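Local coordinates for heroin esterase (Rhodococcus sp., PDB 1LZL), which probably hydrolyses the acetyl ester groups of heroin, as an acetyl esterase of the alpha/beta hydrolase superfamily, at residues A24-A29 / F90-A95; L83-G88 / N131-A136; S97-C102 / V113-Y118; D193-V198 / L216-Y221. One frame throughout, in Å; residues are numbered along the deposited sequence.

Contact 1: residues A24-A29 / F90-A95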
loop_
_atom_site.group_PDB
_atom_site.type_symbol
_atom_site.label_atom_id
_atom_site.label_comp_id
_atom_site.label_asym_id
_atom_site.label_seq_id
_atom_site.Cartn_x
_atom_site.Cartn_y
_atom_site.Cartn_z
ATOM N N ALA A 24 5.442 -18.225 -8.035
ATOM C CA ALA A 24 5.666 -19.002 -9.256
ATOM C C ALA A 24 4.396 -19.746 -9.641
ATOM O O ALA A 24 4.137 -20.033 -10.814
ATOM C CB ALA A 24 6.870 -19.902 -9.042
ATOM N N ASP A 25 3.581 -20.062 -8.646
ATOM C CA ASP A 25 2.323 -20.779 -8.867
ATOM C C ASP A 25 1.252 -19.788 -8.407
ATOM O O ASP A 25 0.835 -19.795 -7.250
ATOM C CB ASP A 25 2.157 -22.082 -8.104
ATOM C CG ASP A 25 0.830 -22.759 -8.361
ATOM O OD1 ASP A 25 0.053 -22.293 -9.194
ATOM O OD2 ASP A 25 0.569 -23.837 -7.753
ATOM N N LEU A 26 0.859 -18.945 -9.349
ATOM C CA LEU A 26 -0.072 -17.885 -8.958
ATOM C C LEU A 26 -1.413 -18.399 -8.481
ATOM O O LEU A 26 -1.886 -17.853 -7.478
ATOM C CB LEU A 26 -0.232 -16.946 -10.148
ATOM C CG LEU A 26 -0.616 -15.532 -9.811
ATOM C CD1 LEU A 26 0.188 -14.957 -8.644
ATOM C CD2 LEU A 26 -0.474 -14.669 -11.066
ATOM N N PRO A 27 -2.058 -19.392 -9.078
ATOM C CA PRO A 27 -3.359 -19.808 -8.523
ATOM C C PRO A 27 -3.270 -20.246 -7.067
ATOM O O PRO A 27 -4.085 -20.000 -6.177
ATOM C CB PRO A 27 -3.720 -21.021 -9.374
ATOM C CG PRO A 27 -2.971 -20.858 -10.648
ATOM C CD PRO A 27 -1.689 -20.181 -10.276
ATOM N N ASN A 28 -2.175 -20.972 -6.790
ATOM C CA ASN A 28 -2.044 -21.438 -5.408
ATOM C C ASN A 28 -1.673 -20.304 -4.457
ATOM O O ASN A 28 -2.155 -20.262 -3.327
ATOM C CB ASN A 28 -1.016 -22.567 -5.339
ATOM C CG ASN A 28 -1.077 -23.156 -3.935
ATOM O OD1 ASN A 28 -2.039 -23.844 -3.571
ATOM N ND2 ASN A 28 -0.019 -22.827 -3.203
ATOM N N ALA A 29 -0.832 -19.385 -4.920
ATOM C CA ALA A 29 -0.495 -18.183 -4.161
ATOM C C ALA A 29 -1.754 -17.395 -3.788
ATOM O O ALA A 29 -1.920 -16.958 -2.654
ATOM C CB ALA A 29 0.447 -17.283 -4.938
ATOM N N PHE A 90 1.153 -6.906 -6.619
ATOM C CA PHE A 90 0.483 -6.507 -7.882
ATOM C C PHE A 90 -0.369 -7.646 -8.428
ATOM O O PHE A 90 -1.177 -7.390 -9.352
ATOM C CB PHE A 90 1.432 -6.017 -8.985
ATOM C CG PHE A 90 2.331 -4.861 -8.580
ATOM C CD1 PHE A 90 1.818 -3.605 -8.281
ATOM C CD2 PHE A 90 3.703 -5.008 -8.483
ATOM C CE1 PHE A 90 2.659 -2.559 -7.904
ATOM C CE2 PHE A 90 4.562 -3.974 -8.130
ATOM C CZ PHE A 90 4.035 -2.722 -7.826
ATOM N N ALA A 91 -0.242 -8.868 -7.925
ATOM C CA ALA A 91 -0.903 -10.019 -8.575
ATOM C C ALA A 91 -1.845 -10.784 -7.691
ATOM O O ALA A 91 -2.568 -11.680 -8.205
ATOM C CB ALA A 91 0.183 -10.948 -9.164
ATOM N N ILE A 92 -1.833 -10.503 -6.377
ATOM C CA ILE A 92 -2.756 -11.213 -5.477
ATOM C C ILE A 92 -3.451 -10.231 -4.535
ATOM O O ILE A 92 -3.009 -9.050 -4.486
ATOM C CB ILE A 92 -2.054 -12.319 -4.627
ATOM C CG1 ILE A 92 -1.198 -11.823 -3.479
ATOM C CG2 ILE A 92 -1.277 -13.233 -5.572
ATOM C CD1 ILE A 92 -0.437 -12.970 -2.795
ATOM N N GLY A 93 -4.486 -10.666 -3.839
ATOM C CA GLY A 93 -5.145 -9.816 -2.838
ATOM C C GLY A 93 -6.402 -9.183 -3.384
ATOM O O GLY A 93 -6.635 -9.051 -4.596
ATOM N N THR A 94 -7.247 -8.765 -2.468
ATOM C CA THR A 94 -8.505 -8.116 -2.674
ATOM C C THR A 94 -8.623 -6.904 -1.764
ATOM O O THR A 94 -7.980 -6.812 -0.703
ATOM C CB THR A 94 -9.692 -9.063 -2.377
ATOM O OG1 THR A 94 -9.704 -9.362 -0.968
ATOM C CG2 THR A 94 -9.509 -10.376 -3.106
ATOM N N ALA A 95 -9.445 -5.961 -2.168
ATOM C CA ALA A 95 -9.700 -4.851 -1.259
ATOM C C ALA A 95 -10.220 -5.348 0.074
ATOM O O ALA A 95 -9.793 -4.775 1.087
ATOM C CB ALA A 95 -10.679 -3.841 -1.859
#
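Leu26 and Ala29 meet Ala91 and Ile92 through aliphatic carbons; beside them the aromatic side chain of Tyr220, from helix 211-222, touches both Leu26 and Ala91. The Phe90 ring, next to Ala91 in the chain, is turned to other partners: it stacks on the ring of Tyr221, and the Trp218 ring meets it with the planes about 60° apart. With Phe90 facing helix 211-222, the backbone directs Ala91 and Ile92 toward the first turn of helix 26-41. Leu26 reaches across with a single methyl. Leu26 CG lies roughly anti to the backbone N (chi1 -154°), and with chi2 at 45° Leu26 CD1 comes 3.8 Å from Ile92 CG2. Leu26 CD1 also meets Ala91 CB, at 4.0 Å, so one leucine branch touches two neighbouring residues. Ile92 offers two ends: Ile92 CG2, set anti to its own carbonyl carbon, lies 4.4 Å from Ala29 CB, while Ile92 CD1 stands 4.3 Å from Ala29 O. The helix begins here with Asp25 as N-cap, and Ala29 N closes its first turn on Asp25 O at 2.9 Å. The segment 90-95 follows the HGGG sequence that in hormone-sensitive-lipase relatives forms the oxyanion hole, so the contact packs the start of helix 26-41 against the chain leaving that probable active-site loop. Between the two segments the chemistry is aliphatic packing without a hydrogen bond, which implies cohesion through shape and exclusion of water; at Ala91 a directional bond to the carbonyl O is supplied by Arg30 NH2, from outside the two segments.

Contact 2: residues L83-G88 / N131-A136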
loop_
_atom_site.group_PDB
_atom_site.type_symbol
_atom_site.label_atom_id
_atom_site.label_comp_id
_atom_site.label_asym_id
_atom_site.label_seq_id
_atom_site.Cartn_x
_atom_site.Cartn_y
_atom_site.Cartn_z
ATOM N N LEU A 83 -7.584 7.332 0.862
ATOM C CA LEU A 83 -7.700 6.388 -0.260
ATOM C C LEU A 83 -6.688 5.294 0.052
ATOM O O LEU A 83 -5.504 5.579 0.196
ATOM C CB LEU A 83 -7.400 7.116 -1.574
ATOM C CG LEU A 83 -7.587 6.289 -2.843
ATOM C CD1 LEU A 83 -9.025 6.211 -3.259
ATOM C CD2 LEU A 83 -6.812 6.881 -4.032
ATOM N N TRP A 84 -7.120 4.048 0.195
ATOM C CA TRP A 84 -6.256 2.977 0.623
ATOM C C TRP A 84 -6.147 1.917 -0.465
ATOM O O TRP A 84 -7.149 1.599 -1.122
ATOM C CB TRP A 84 -6.844 2.293 1.905
ATOM C CG TRP A 84 -5.916 1.184 2.335
ATOM C CD1 TRP A 84 -6.122 -0.145 2.223
ATOM C CD2 TRP A 84 -4.634 1.378 2.922
ATOM N NE1 TRP A 84 -5.042 -0.818 2.716
ATOM C CE2 TRP A 84 -4.118 0.086 3.155
ATOM C CE3 TRP A 84 -3.865 2.479 3.292
ATOM C CZ2 TRP A 84 -2.868 -0.148 3.732
ATOM C CZ3 TRP A 84 -2.610 2.268 3.870
ATOM C CH2 TRP A 84 -2.122 0.951 4.090
ATOM N N ILE A 85 -4.953 1.372 -0.642
ATOM C CA ILE A 85 -4.665 0.426 -1.716
ATOM C C ILE A 85 -3.947 -0.772 -1.124
ATOM O O ILE A 85 -2.829 -0.703 -0.568
ATOM C CB ILE A 85 -3.796 1.123 -2.795
ATOM C CG1 ILE A 85 -4.433 2.460 -3.234
ATOM C CG2 ILE A 85 -3.547 0.201 -3.960
ATOM C CD1 ILE A 85 -3.478 3.338 -4.043
ATOM N N HIS A 86 -4.585 -1.944 -1.234
ATOM C CA HIS A 86 -4.061 -3.154 -0.624
ATOM C C HIS A 86 -2.829 -3.672 -1.365
ATOM O O HIS A 86 -2.563 -3.292 -2.486
ATOM C CB HIS A 86 -5.098 -4.274 -0.620
ATOM C CG HIS A 86 -5.384 -4.856 -1.975
ATOM N ND1 HIS A 86 -4.613 -5.841 -2.545
ATOM C CD2 HIS A 86 -6.419 -4.645 -2.865
ATOM C CE1 HIS A 86 -5.092 -6.184 -3.726
ATOM N NE2 HIS A 86 -6.190 -5.493 -3.960
ATOM N N GLY A 87 -2.099 -4.558 -0.613
ATOM C CA GLY A 87 -0.909 -5.134 -1.194
ATOM C C GLY A 87 -1.078 -6.501 -1.810
ATOM O O GLY A 87 -2.221 -6.907 -2.086
ATOM N N GLY A 88 0.008 -7.214 -2.072
ATOM C CA GLY A 88 -0.129 -8.518 -2.754
ATOM C C GLY A 88 0.728 -8.589 -3.993
ATOM O O GLY A 88 0.479 -9.368 -4.946
ATOM N N ASN A 131 -3.883 3.140 -13.028
ATOM C CA ASN A 131 -4.983 3.928 -13.593
ATOM C C ASN A 131 -6.256 3.721 -12.764
ATOM O O ASN A 131 -7.022 4.695 -12.566
ATOM C CB ASN A 131 -5.223 3.610 -15.080
ATOM C CG ASN A 131 -4.114 4.214 -15.965
ATOM O OD1 ASN A 131 -3.347 5.065 -15.473
ATOM N ND2 ASN A 131 -4.065 3.790 -17.222
ATOM N N ASP A 132 -6.514 2.521 -12.264
ATOM C CA ASP A 132 -7.706 2.299 -11.442
ATOM C C ASP A 132 -7.621 3.099 -10.152
ATOM O O ASP A 132 -8.612 3.648 -9.663
ATOM C CB ASP A 132 -7.851 0.809 -11.076
ATOM C CG ASP A 132 -8.156 -0.040 -12.305
ATOM O OD1 ASP A 132 -8.590 0.500 -13.349
ATOM O OD2 ASP A 132 -7.983 -1.293 -12.182
ATOM N N CYS A 133 -6.401 3.172 -9.576
ATOM C CA CYS A 133 -6.258 3.917 -8.306
ATOM C C CYS A 133 -6.447 5.421 -8.564
ATOM O O CYS A 133 -7.066 6.121 -7.752
ATOM C CB CYS A 133 -4.872 3.620 -7.723
ATOM S SG CYS A 133 -4.708 1.882 -7.157
ATOM N N TYR A 134 -5.894 5.871 -9.697
ATOM C CA TYR A 134 -6.048 7.323 -9.982
ATOM C C TYR A 134 -7.503 7.631 -10.335
ATOM O O TYR A 134 -8.010 8.681 -9.939
ATOM C CB TYR A 134 -5.051 7.752 -11.054
ATOM C CG TYR A 134 -5.066 9.223 -11.374
ATOM C CD1 TYR A 134 -4.724 10.127 -10.380
ATOM C CD2 TYR A 134 -5.410 9.677 -12.629
ATOM C CE1 TYR A 134 -4.731 11.477 -10.634
ATOM C CE2 TYR A 134 -5.408 11.058 -12.891
ATOM C CZ TYR A 134 -5.061 11.921 -11.889
ATOM O OH TYR A 134 -5.064 13.307 -12.088
ATOM N N ALA A 135 -8.142 6.686 -11.022
ATOM C CA ALA A 135 -9.563 6.891 -11.321
ATOM C C ALA A 135 -10.377 7.011 -10.052
ATOM O O ALA A 135 -11.297 7.842 -9.974
ATOM C CB ALA A 135 -10.051 5.742 -12.188
ATOM N N ALA A 136 -10.062 6.197 -9.043
ATOM C CA ALA A 136 -10.773 6.249 -7.765
ATOM C C ALA A 136 -10.485 7.578 -7.096
ATOM O O ALA A 136 -11.347 8.225 -6.505
ATOM C CB ALA A 136 -10.311 5.072 -6.871
#
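The strand that sets Leu83 and Ile85 against Cys133 and Ala136 runs on into a short polar bond: His86 ND1 donates to Gly87 O at 2.7 Å. The N-H...O angle is 156°, and the oxygen, approached on a lone pair in its carbonyl plane, lies almost in the imidazole plane, so the bond helps fix the ring's rotation at the start of the HGGG turn, probably the oxyanion-hole loop as in related esterases. No hydrogen bond crosses the contact, which is made by aliphatic carbons, a sulfur and one carbonyl oxygen. Cys133 SG, anti to its own carbonyl carbon (chi1 -68°), sits in the fork of Ile85, with Ile85 CD1 at 3.7 Å and Ile85 CG2 at 3.8 Å. Two residues back, Leu83 straddles the helix surface: Leu83 CD1 packs on Ala136 CB at 4.0 Å and Leu83 CD2 rests 3.8 Å from Cys133 O. The axes of strand segment 83-85 and helix segment 131-136 come within 9.9 Å and run nearly antiparallel, at 163°. This is alpha/beta hydrolase layering: strand 79-85 lies between 112-116 and 153-159, helix 128-142 covers it, and helix 161-176 packs alongside, with Leu165 on Ile85 and Thr169 on Cys133.

Contact 3: residues S97-C102 / V113-Y118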
loop_
_atom_site.group_PDB
_atom_site.type_symbol
_atom_site.label_atom_id
_atom_site.label_comp_id
_atom_site.label_asym_id
_atom_site.label_seq_id
_atom_site.Cartn_x
_atom_site.Cartn_y
_atom_site.Cartn_z
ATOM N N SER A 97 -9.421 -7.661 1.891
ATOM C CA SER A 97 -8.337 -8.117 2.764
ATOM C C SER A 97 -7.831 -6.959 3.624
ATOM O O SER A 97 -7.251 -7.262 4.680
ATOM C CB SER A 97 -7.197 -8.775 1.974
ATOM O OG SER A 97 -6.476 -7.797 1.232
ATOM N N SER A 98 -8.051 -5.704 3.221
ATOM C CA SER A 98 -7.653 -4.566 4.048
ATOM C C SER A 98 -8.793 -4.013 4.895
ATOM O O SER A 98 -8.600 -2.972 5.557
ATOM C CB SER A 98 -7.084 -3.452 3.172
ATOM O OG SER A 98 -5.854 -3.763 2.592
ATOM N N ASP A 99 -9.938 -4.675 4.915
ATOM C CA ASP A 99 -11.002 -4.167 5.789
ATOM C C ASP A 99 -10.577 -3.951 7.241
ATOM O O ASP A 99 -10.972 -2.915 7.789
ATOM C CB ASP A 99 -12.191 -5.138 5.774
ATOM C CG ASP A 99 -13.137 -5.028 4.615
ATOM O OD1 ASP A 99 -12.968 -4.180 3.697
ATOM O OD2 ASP A 99 -14.137 -5.793 4.578
ATOM N N PRO A 100 -9.772 -4.789 7.876
ATOM C CA PRO A 100 -9.421 -4.527 9.289
ATOM C C PRO A 100 -8.820 -3.151 9.518
ATOM O O PRO A 100 -9.252 -2.379 10.373
ATOM C CB PRO A 100 -8.431 -5.657 9.602
ATOM C CG PRO A 100 -8.896 -6.797 8.732
ATOM C CD PRO A 100 -9.194 -6.080 7.428
ATOM N N PHE A 101 -7.842 -2.800 8.687
ATOM C CA PHE A 101 -7.172 -1.501 8.820
ATOM C C PHE A 101 -8.129 -0.368 8.486
ATOM O O PHE A 101 -8.132 0.672 9.159
ATOM C CB PHE A 101 -5.912 -1.435 7.927
ATOM C CG PHE A 101 -5.168 -0.105 8.043
ATOM C CD1 PHE A 101 -4.679 0.299 9.293
ATOM C CD2 PHE A 101 -5.011 0.716 6.926
ATOM C CE1 PHE A 101 -4.014 1.528 9.395
ATOM C CE2 PHE A 101 -4.296 1.917 7.009
ATOM C CZ PHE A 101 -3.815 2.310 8.263
ATOM N N CYS A 102 -8.927 -0.534 7.431
ATOM C CA CYS A 102 -9.815 0.576 7.027
ATOM C C CYS A 102 -10.871 0.850 8.107
ATOM O O CYS A 102 -11.209 1.995 8.387
ATOM C CB CYS A 102 -10.442 0.247 5.664
ATOM S SG CYS A 102 -9.168 0.213 4.363
ATOM N N VAL A 113 -12.788 6.144 4.615
ATOM C CA VAL A 113 -11.733 5.382 3.964
ATOM C C VAL A 113 -12.286 4.823 2.668
ATOM O O VAL A 113 -13.316 4.141 2.644
ATOM C CB VAL A 113 -11.212 4.257 4.864
ATOM C CG1 VAL A 113 -10.108 3.525 4.100
ATOM C CG2 VAL A 113 -10.711 4.766 6.211
ATOM N N ALA A 114 -11.598 5.135 1.574
ATOM C CA ALA A 114 -11.991 4.653 0.239
ATOM C C ALA A 114 -10.998 3.553 -0.131
ATOM O O ALA A 114 -9.874 3.871 -0.553
ATOM C CB ALA A 114 -11.977 5.810 -0.752
ATOM N N ASN A 115 -11.361 2.306 0.099
ATOM C CA ASN A 115 -10.489 1.150 -0.129
ATOM C C ASN A 115 -10.674 0.601 -1.532
ATOM O O ASN A 115 -11.755 0.120 -1.899
ATOM C CB ASN A 115 -10.898 0.165 0.953
ATOM C CG ASN A 115 -10.125 -1.121 0.981
ATOM O OD1 ASN A 115 -9.113 -1.225 0.282
ATOM N ND2 ASN A 115 -10.595 -2.109 1.736
ATOM N N VAL A 116 -9.642 0.726 -2.368
ATOM C CA VAL A 116 -9.837 0.567 -3.832
ATOM C C VAL A 116 -9.650 -0.851 -4.362
ATOM O O VAL A 116 -8.599 -1.484 -4.127
ATOM C CB VAL A 116 -8.855 1.495 -4.577
ATOM C CG1 VAL A 116 -9.072 1.392 -6.083
ATOM C CG2 VAL A 116 -8.943 2.950 -4.142
ATOM N N GLU A 117 -10.634 -1.353 -5.089
ATOM C CA GLU A 117 -10.524 -2.660 -5.767
ATOM C C GLU A 117 -9.885 -2.480 -7.131
ATOM O O GLU A 117 -10.553 -2.326 -8.153
ATOM C CB GLU A 117 -11.895 -3.308 -5.880
ATOM C CG GLU A 117 -11.802 -4.771 -6.325
ATOM C CD GLU A 117 -11.502 -5.674 -5.171
ATOM O OE1 GLU A 117 -10.322 -5.879 -4.852
ATOM O OE2 GLU A 117 -12.441 -6.197 -4.551
ATOM N N TYR A 118 -8.545 -2.419 -7.172
ATOM C CA TYR A 118 -7.876 -2.313 -8.467
ATOM C C TYR A 118 -7.773 -3.648 -9.165
ATOM O O TYR A 118 -7.820 -4.722 -8.521
ATOM C CB TYR A 118 -6.509 -1.659 -8.299
ATOM C CG TYR A 118 -5.518 -2.385 -7.406
ATOM C CD1 TYR A 118 -4.665 -3.339 -7.955
ATOM C CD2 TYR A 118 -5.448 -2.112 -6.056
ATOM C CE1 TYR A 118 -3.769 -3.991 -7.098
ATOM C CE2 TYR A 118 -4.552 -2.744 -5.189
ATOM C CZ TYR A 118 -3.725 -3.683 -5.746
ATOM O OH TYR A 118 -2.794 -4.336 -4.953
HETATM O O HOH W 1 -12.663 -1.558 3.650
#
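Cys102 and Asn115 meet because their torsions point them at each other: SG lies anti to the cysteine's carbonyl carbon (chi1 -66°), while the amide extends anti to the asparagine's backbone N (chi1 -178°). The contact belongs to the beta-alpha-beta crossover of strand 79-85, helix 99-109 and strand 112-116, and packs the helix start against the second strand. Cys102 SG sits between two strand side chains, 3.5 Å from Val113 CG1 and 3.8 Å from Asn115 CG. The amide end of Asn115 is spent on polar partners. Asn115 ND2 donates to Ala95 O, outside the two segments, and also to a water at 2.9 Å; that water in turn donates to Asp99 OD1 at 2.6 Å. Asp99 and Asn115 approach at about a right angle with their carboxylate and amide planes 71° apart, and Asp99 OD1 and Asn115 ND2 are 3.7 Å from each other, so the water does the joining. Asp99 OD2 has a further mate in the salt bridge to Arg68 of strand 65-72. A leucine in place of Asn115 would probably leave Ala95 O and the bridging water without their donor, breaking the link to Asp99. The serine before Asp99, Ser98, touches the amide only with its CB, 4.0 Å from Asn115 ND2. Two residues earlier in the strand, Val113 uses its second methyl against the helix backbone, Val113 CG2 standing 3.6 Å from Cys102 O.

Contact 4: residues D193-V198 / L216-Y221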
loop_
_atom_site.group_PDB
_atom_site.type_symbol
_atom_site.label_atom_id
_atom_site.label_comp_id
_atom_site.label_asym_id
_atom_site.label_seq_id
_atom_site.Cartn_x
_atom_site.Cartn_y
_atom_site.Cartn_z
ATOM N N ASP A 193 11.709 -1.573 -9.579
ATOM C CA ASP A 193 11.749 -2.860 -10.281
ATOM C C ASP A 193 13.180 -3.337 -10.480
ATOM O O ASP A 193 13.344 -4.478 -10.909
ATOM C CB ASP A 193 11.069 -2.743 -11.652
ATOM C CG ASP A 193 11.768 -1.699 -12.496
ATOM O OD1 ASP A 193 11.831 -0.516 -12.131
ATOM O OD2 ASP A 193 12.283 -2.119 -13.557
ATOM N N ARG A 194 14.157 -2.495 -10.212
ATOM C CA ARG A 194 15.532 -2.838 -10.644
ATOM C C ARG A 194 16.164 -3.838 -9.714
ATOM O O ARG A 194 17.155 -4.491 -10.138
ATOM C CB ARG A 194 16.357 -1.557 -10.727
ATOM C CG ARG A 194 15.876 -0.689 -11.859
ATOM C CD ARG A 194 16.382 0.719 -11.803
ATOM N NE ARG A 194 15.978 1.437 -10.598
ATOM C CZ ARG A 194 16.247 2.703 -10.336
ATOM N NH1 ARG A 194 16.924 3.480 -11.175
ATOM N NH2 ARG A 194 15.805 3.217 -9.191
ATOM N N LEU A 195 15.726 -4.037 -8.494
ATOM C CA LEU A 195 16.234 -5.120 -7.620
ATOM C C LEU A 195 17.742 -5.023 -7.387
ATOM O O LEU A 195 18.416 -6.058 -7.330
ATOM C CB LEU A 195 15.789 -6.512 -8.124
ATOM C CG LEU A 195 14.327 -6.609 -8.601
ATOM C CD1 LEU A 195 13.941 -8.056 -8.945
ATOM C CD2 LEU A 195 13.363 -6.046 -7.572
ATOM N N GLU A 196 18.221 -3.779 -7.252
ATOM C CA GLU A 196 19.687 -3.585 -7.129
ATOM C C GLU A 196 20.155 -3.122 -5.779
ATOM O O GLU A 196 21.368 -3.014 -5.540
ATOM C CB GLU A 196 20.161 -2.574 -8.184
ATOM C CG GLU A 196 19.607 -1.142 -8.130
ATOM C CD GLU A 196 19.824 -0.364 -9.415
ATOM O OE1 GLU A 196 20.369 -0.908 -10.418
ATOM O OE2 GLU A 196 19.464 0.838 -9.482
ATOM N N THR A 197 19.234 -2.860 -4.857
ATOM C CA THR A 197 19.659 -2.532 -3.500
ATOM C C THR A 197 20.277 -3.736 -2.806
ATOM O O THR A 197 20.026 -4.904 -3.132
ATOM C CB THR A 197 18.436 -2.035 -2.689
ATOM O OG1 THR A 197 17.476 -3.098 -2.696
ATOM C CG2 THR A 197 17.849 -0.773 -3.277
ATOM N N VAL A 198 21.050 -3.440 -1.745
ATOM C CA VAL A 198 21.601 -4.565 -0.957
ATOM C C VAL A 198 20.510 -5.445 -0.391
ATOM O O VAL A 198 20.635 -6.705 -0.450
ATOM C CB VAL A 198 22.477 -4.047 0.199
ATOM C CG1 VAL A 198 22.936 -5.188 1.101
ATOM C CG2 VAL A 198 23.664 -3.304 -0.394
ATOM N N LEU A 216 9.278 -12.055 -9.899
ATOM C CA LEU A 216 8.013 -12.511 -10.478
ATOM C C LEU A 216 6.977 -11.399 -10.364
ATOM O O LEU A 216 6.172 -11.186 -11.313
ATOM C CB LEU A 216 7.487 -13.774 -9.786
ATOM C CG LEU A 216 8.112 -15.112 -10.266
ATOM C CD1 LEU A 216 9.485 -14.883 -10.843
ATOM C CD2 LEU A 216 8.038 -16.099 -9.133
ATOM N N SER A 217 6.982 -10.652 -9.282
ATOM C CA SER A 217 5.958 -9.599 -9.074
ATOM C C SER A 217 6.100 -8.524 -10.116
ATOM O O SER A 217 5.121 -8.124 -10.757
ATOM C CB SER A 217 6.162 -9.036 -7.676
ATOM O OG SER A 217 5.447 -7.829 -7.394
ATOM N N TRP A 218 7.325 -8.032 -10.347
ATOM C CA TRP A 218 7.449 -6.983 -11.362
ATOM C C TRP A 218 7.196 -7.499 -12.767
ATOM O O TRP A 218 6.692 -6.790 -13.623
ATOM C CB TRP A 218 8.830 -6.331 -11.257
ATOM C CG TRP A 218 8.895 -5.409 -10.046
ATOM C CD1 TRP A 218 9.503 -5.665 -8.822
ATOM C CD2 TRP A 218 8.334 -4.103 -9.978
ATOM N NE1 TRP A 218 9.348 -4.562 -7.978
ATOM C CE2 TRP A 218 8.626 -3.608 -8.682
ATOM C CE3 TRP A 218 7.600 -3.296 -10.855
ATOM C CZ2 TRP A 218 8.223 -2.350 -8.260
ATOM C CZ3 TRP A 218 7.194 -2.022 -10.445
ATOM C CH2 TRP A 218 7.510 -1.555 -9.149
ATOM N N LYS A 219 7.583 -8.752 -13.031
ATOM C CA LYS A 219 7.302 -9.345 -14.354
ATOM C C LYS A 219 5.804 -9.456 -14.587
ATOM O O LYS A 219 5.318 -9.089 -15.664
ATOM C CB LYS A 219 8.013 -10.696 -14.459
ATOM C CG LYS A 219 7.850 -11.406 -15.804
ATOM C CD LYS A 219 8.256 -10.415 -16.890
ATOM C CE LYS A 219 8.283 -10.970 -18.304
ATOM N NZ LYS A 219 8.941 -9.994 -19.206
ATOM N N TYR A 220 5.024 -9.936 -13.624
ATOM C CA TYR A 220 3.569 -9.983 -13.777
ATOM C C TYR A 220 3.002 -8.592 -14.033
ATOM O O TYR A 220 2.127 -8.444 -14.899
ATOM C CB TYR A 220 2.918 -10.538 -12.510
ATOM C CG TYR A 220 3.193 -12.001 -12.272
ATOM C CD1 TYR A 220 3.334 -12.886 -13.335
ATOM C CD2 TYR A 220 3.276 -12.476 -10.986
ATOM C CE1 TYR A 220 3.580 -14.233 -13.032
ATOM C CE2 TYR A 220 3.524 -13.812 -10.671
ATOM C CZ TYR A 220 3.666 -14.673 -11.728
ATOM O OH TYR A 220 3.917 -15.999 -11.452
ATOM N N TYR A 221 3.473 -7.605 -13.271
ATOM C CA TYR A 221 2.884 -6.256 -13.373
ATOM C C TYR A 221 3.227 -5.533 -14.669
ATOM O O TYR A 221 2.380 -4.901 -15.302
ATOM C CB TYR A 221 3.460 -5.457 -12.186
ATOM C CG TYR A 221 2.901 -4.064 -11.982
ATOM C CD1 TYR A 221 1.557 -3.757 -12.181
ATOM C CD2 TYR A 221 3.747 -3.059 -11.546
ATOM C CE1 TYR A 221 1.100 -2.460 -11.967
ATOM C CE2 TYR A 221 3.314 -1.763 -11.318
ATOM C CZ TYR A 221 1.960 -1.485 -11.541
ATOM O OH TYR A 221 1.476 -0.194 -11.310
#
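Trp218 of helix 211-222 lays its indole under Asp193, in the irregular segment 193-198 that lies between strand 183-187 and helix 198-202 of the alpha/beta hydrolase chain. From CB, the first torsion sets CG anti to the carbonyl carbon (chi1 -75°), bringing the ring flat beneath the loop. Trp218 CG is 3.8 Å from Asp193 CB; next to it, Trp218 CD1 meets Leu195 CD2 obliquely at 4.1 Å. Trp218 CD2 comes to 3.5 Å from Asp193 CB, and Trp218 CE3 follows under the same carbon at 3.6 Å. Asp193 CA stands 3.5 Å above the centroid of the Trp218 five-membered ring, only 8° off its normal: a CH-pi contact over the face. Farther out, Trp218 CZ2 passes 3.8 Å from Asp193 N, buried without a polar partner; Trp218 CZ3 is 4.1 Å from Asp193 CB, and CH2 at the tip packs on the Phe90 ring. An alanine in place of Trp218 would probably take the floor from under Asp193 and open a gap between loop and helix. Dispersion and CH-pi packing thus hold loop to ring without a hydrogen bond, while the carboxylate's charge is answered elsewhere, by Arg242 and Tyr226.

All four contacts are buried, yet they lie at different depths. Contacts 2 and 3 are nearest the centre of the chain and serve neighbouring strands of one sheet, 79-85 and 112-116, with contact 3 nested inside the loop that contact 2 closes; one packs by methyls and a sulfur, the other adds a bridging water. Contacts 1 and 4, whose centres lie about 15 and 16 Å from the centre of the chain, instead secure irregular segments to helices, the first by aliphatic packing and the second by an indole face. The loop 90-95 ties the set together: it packs on the His86 ring of contact 2, is held by Glu117 of contact 3, and abuts helix 211-222 of contact 4.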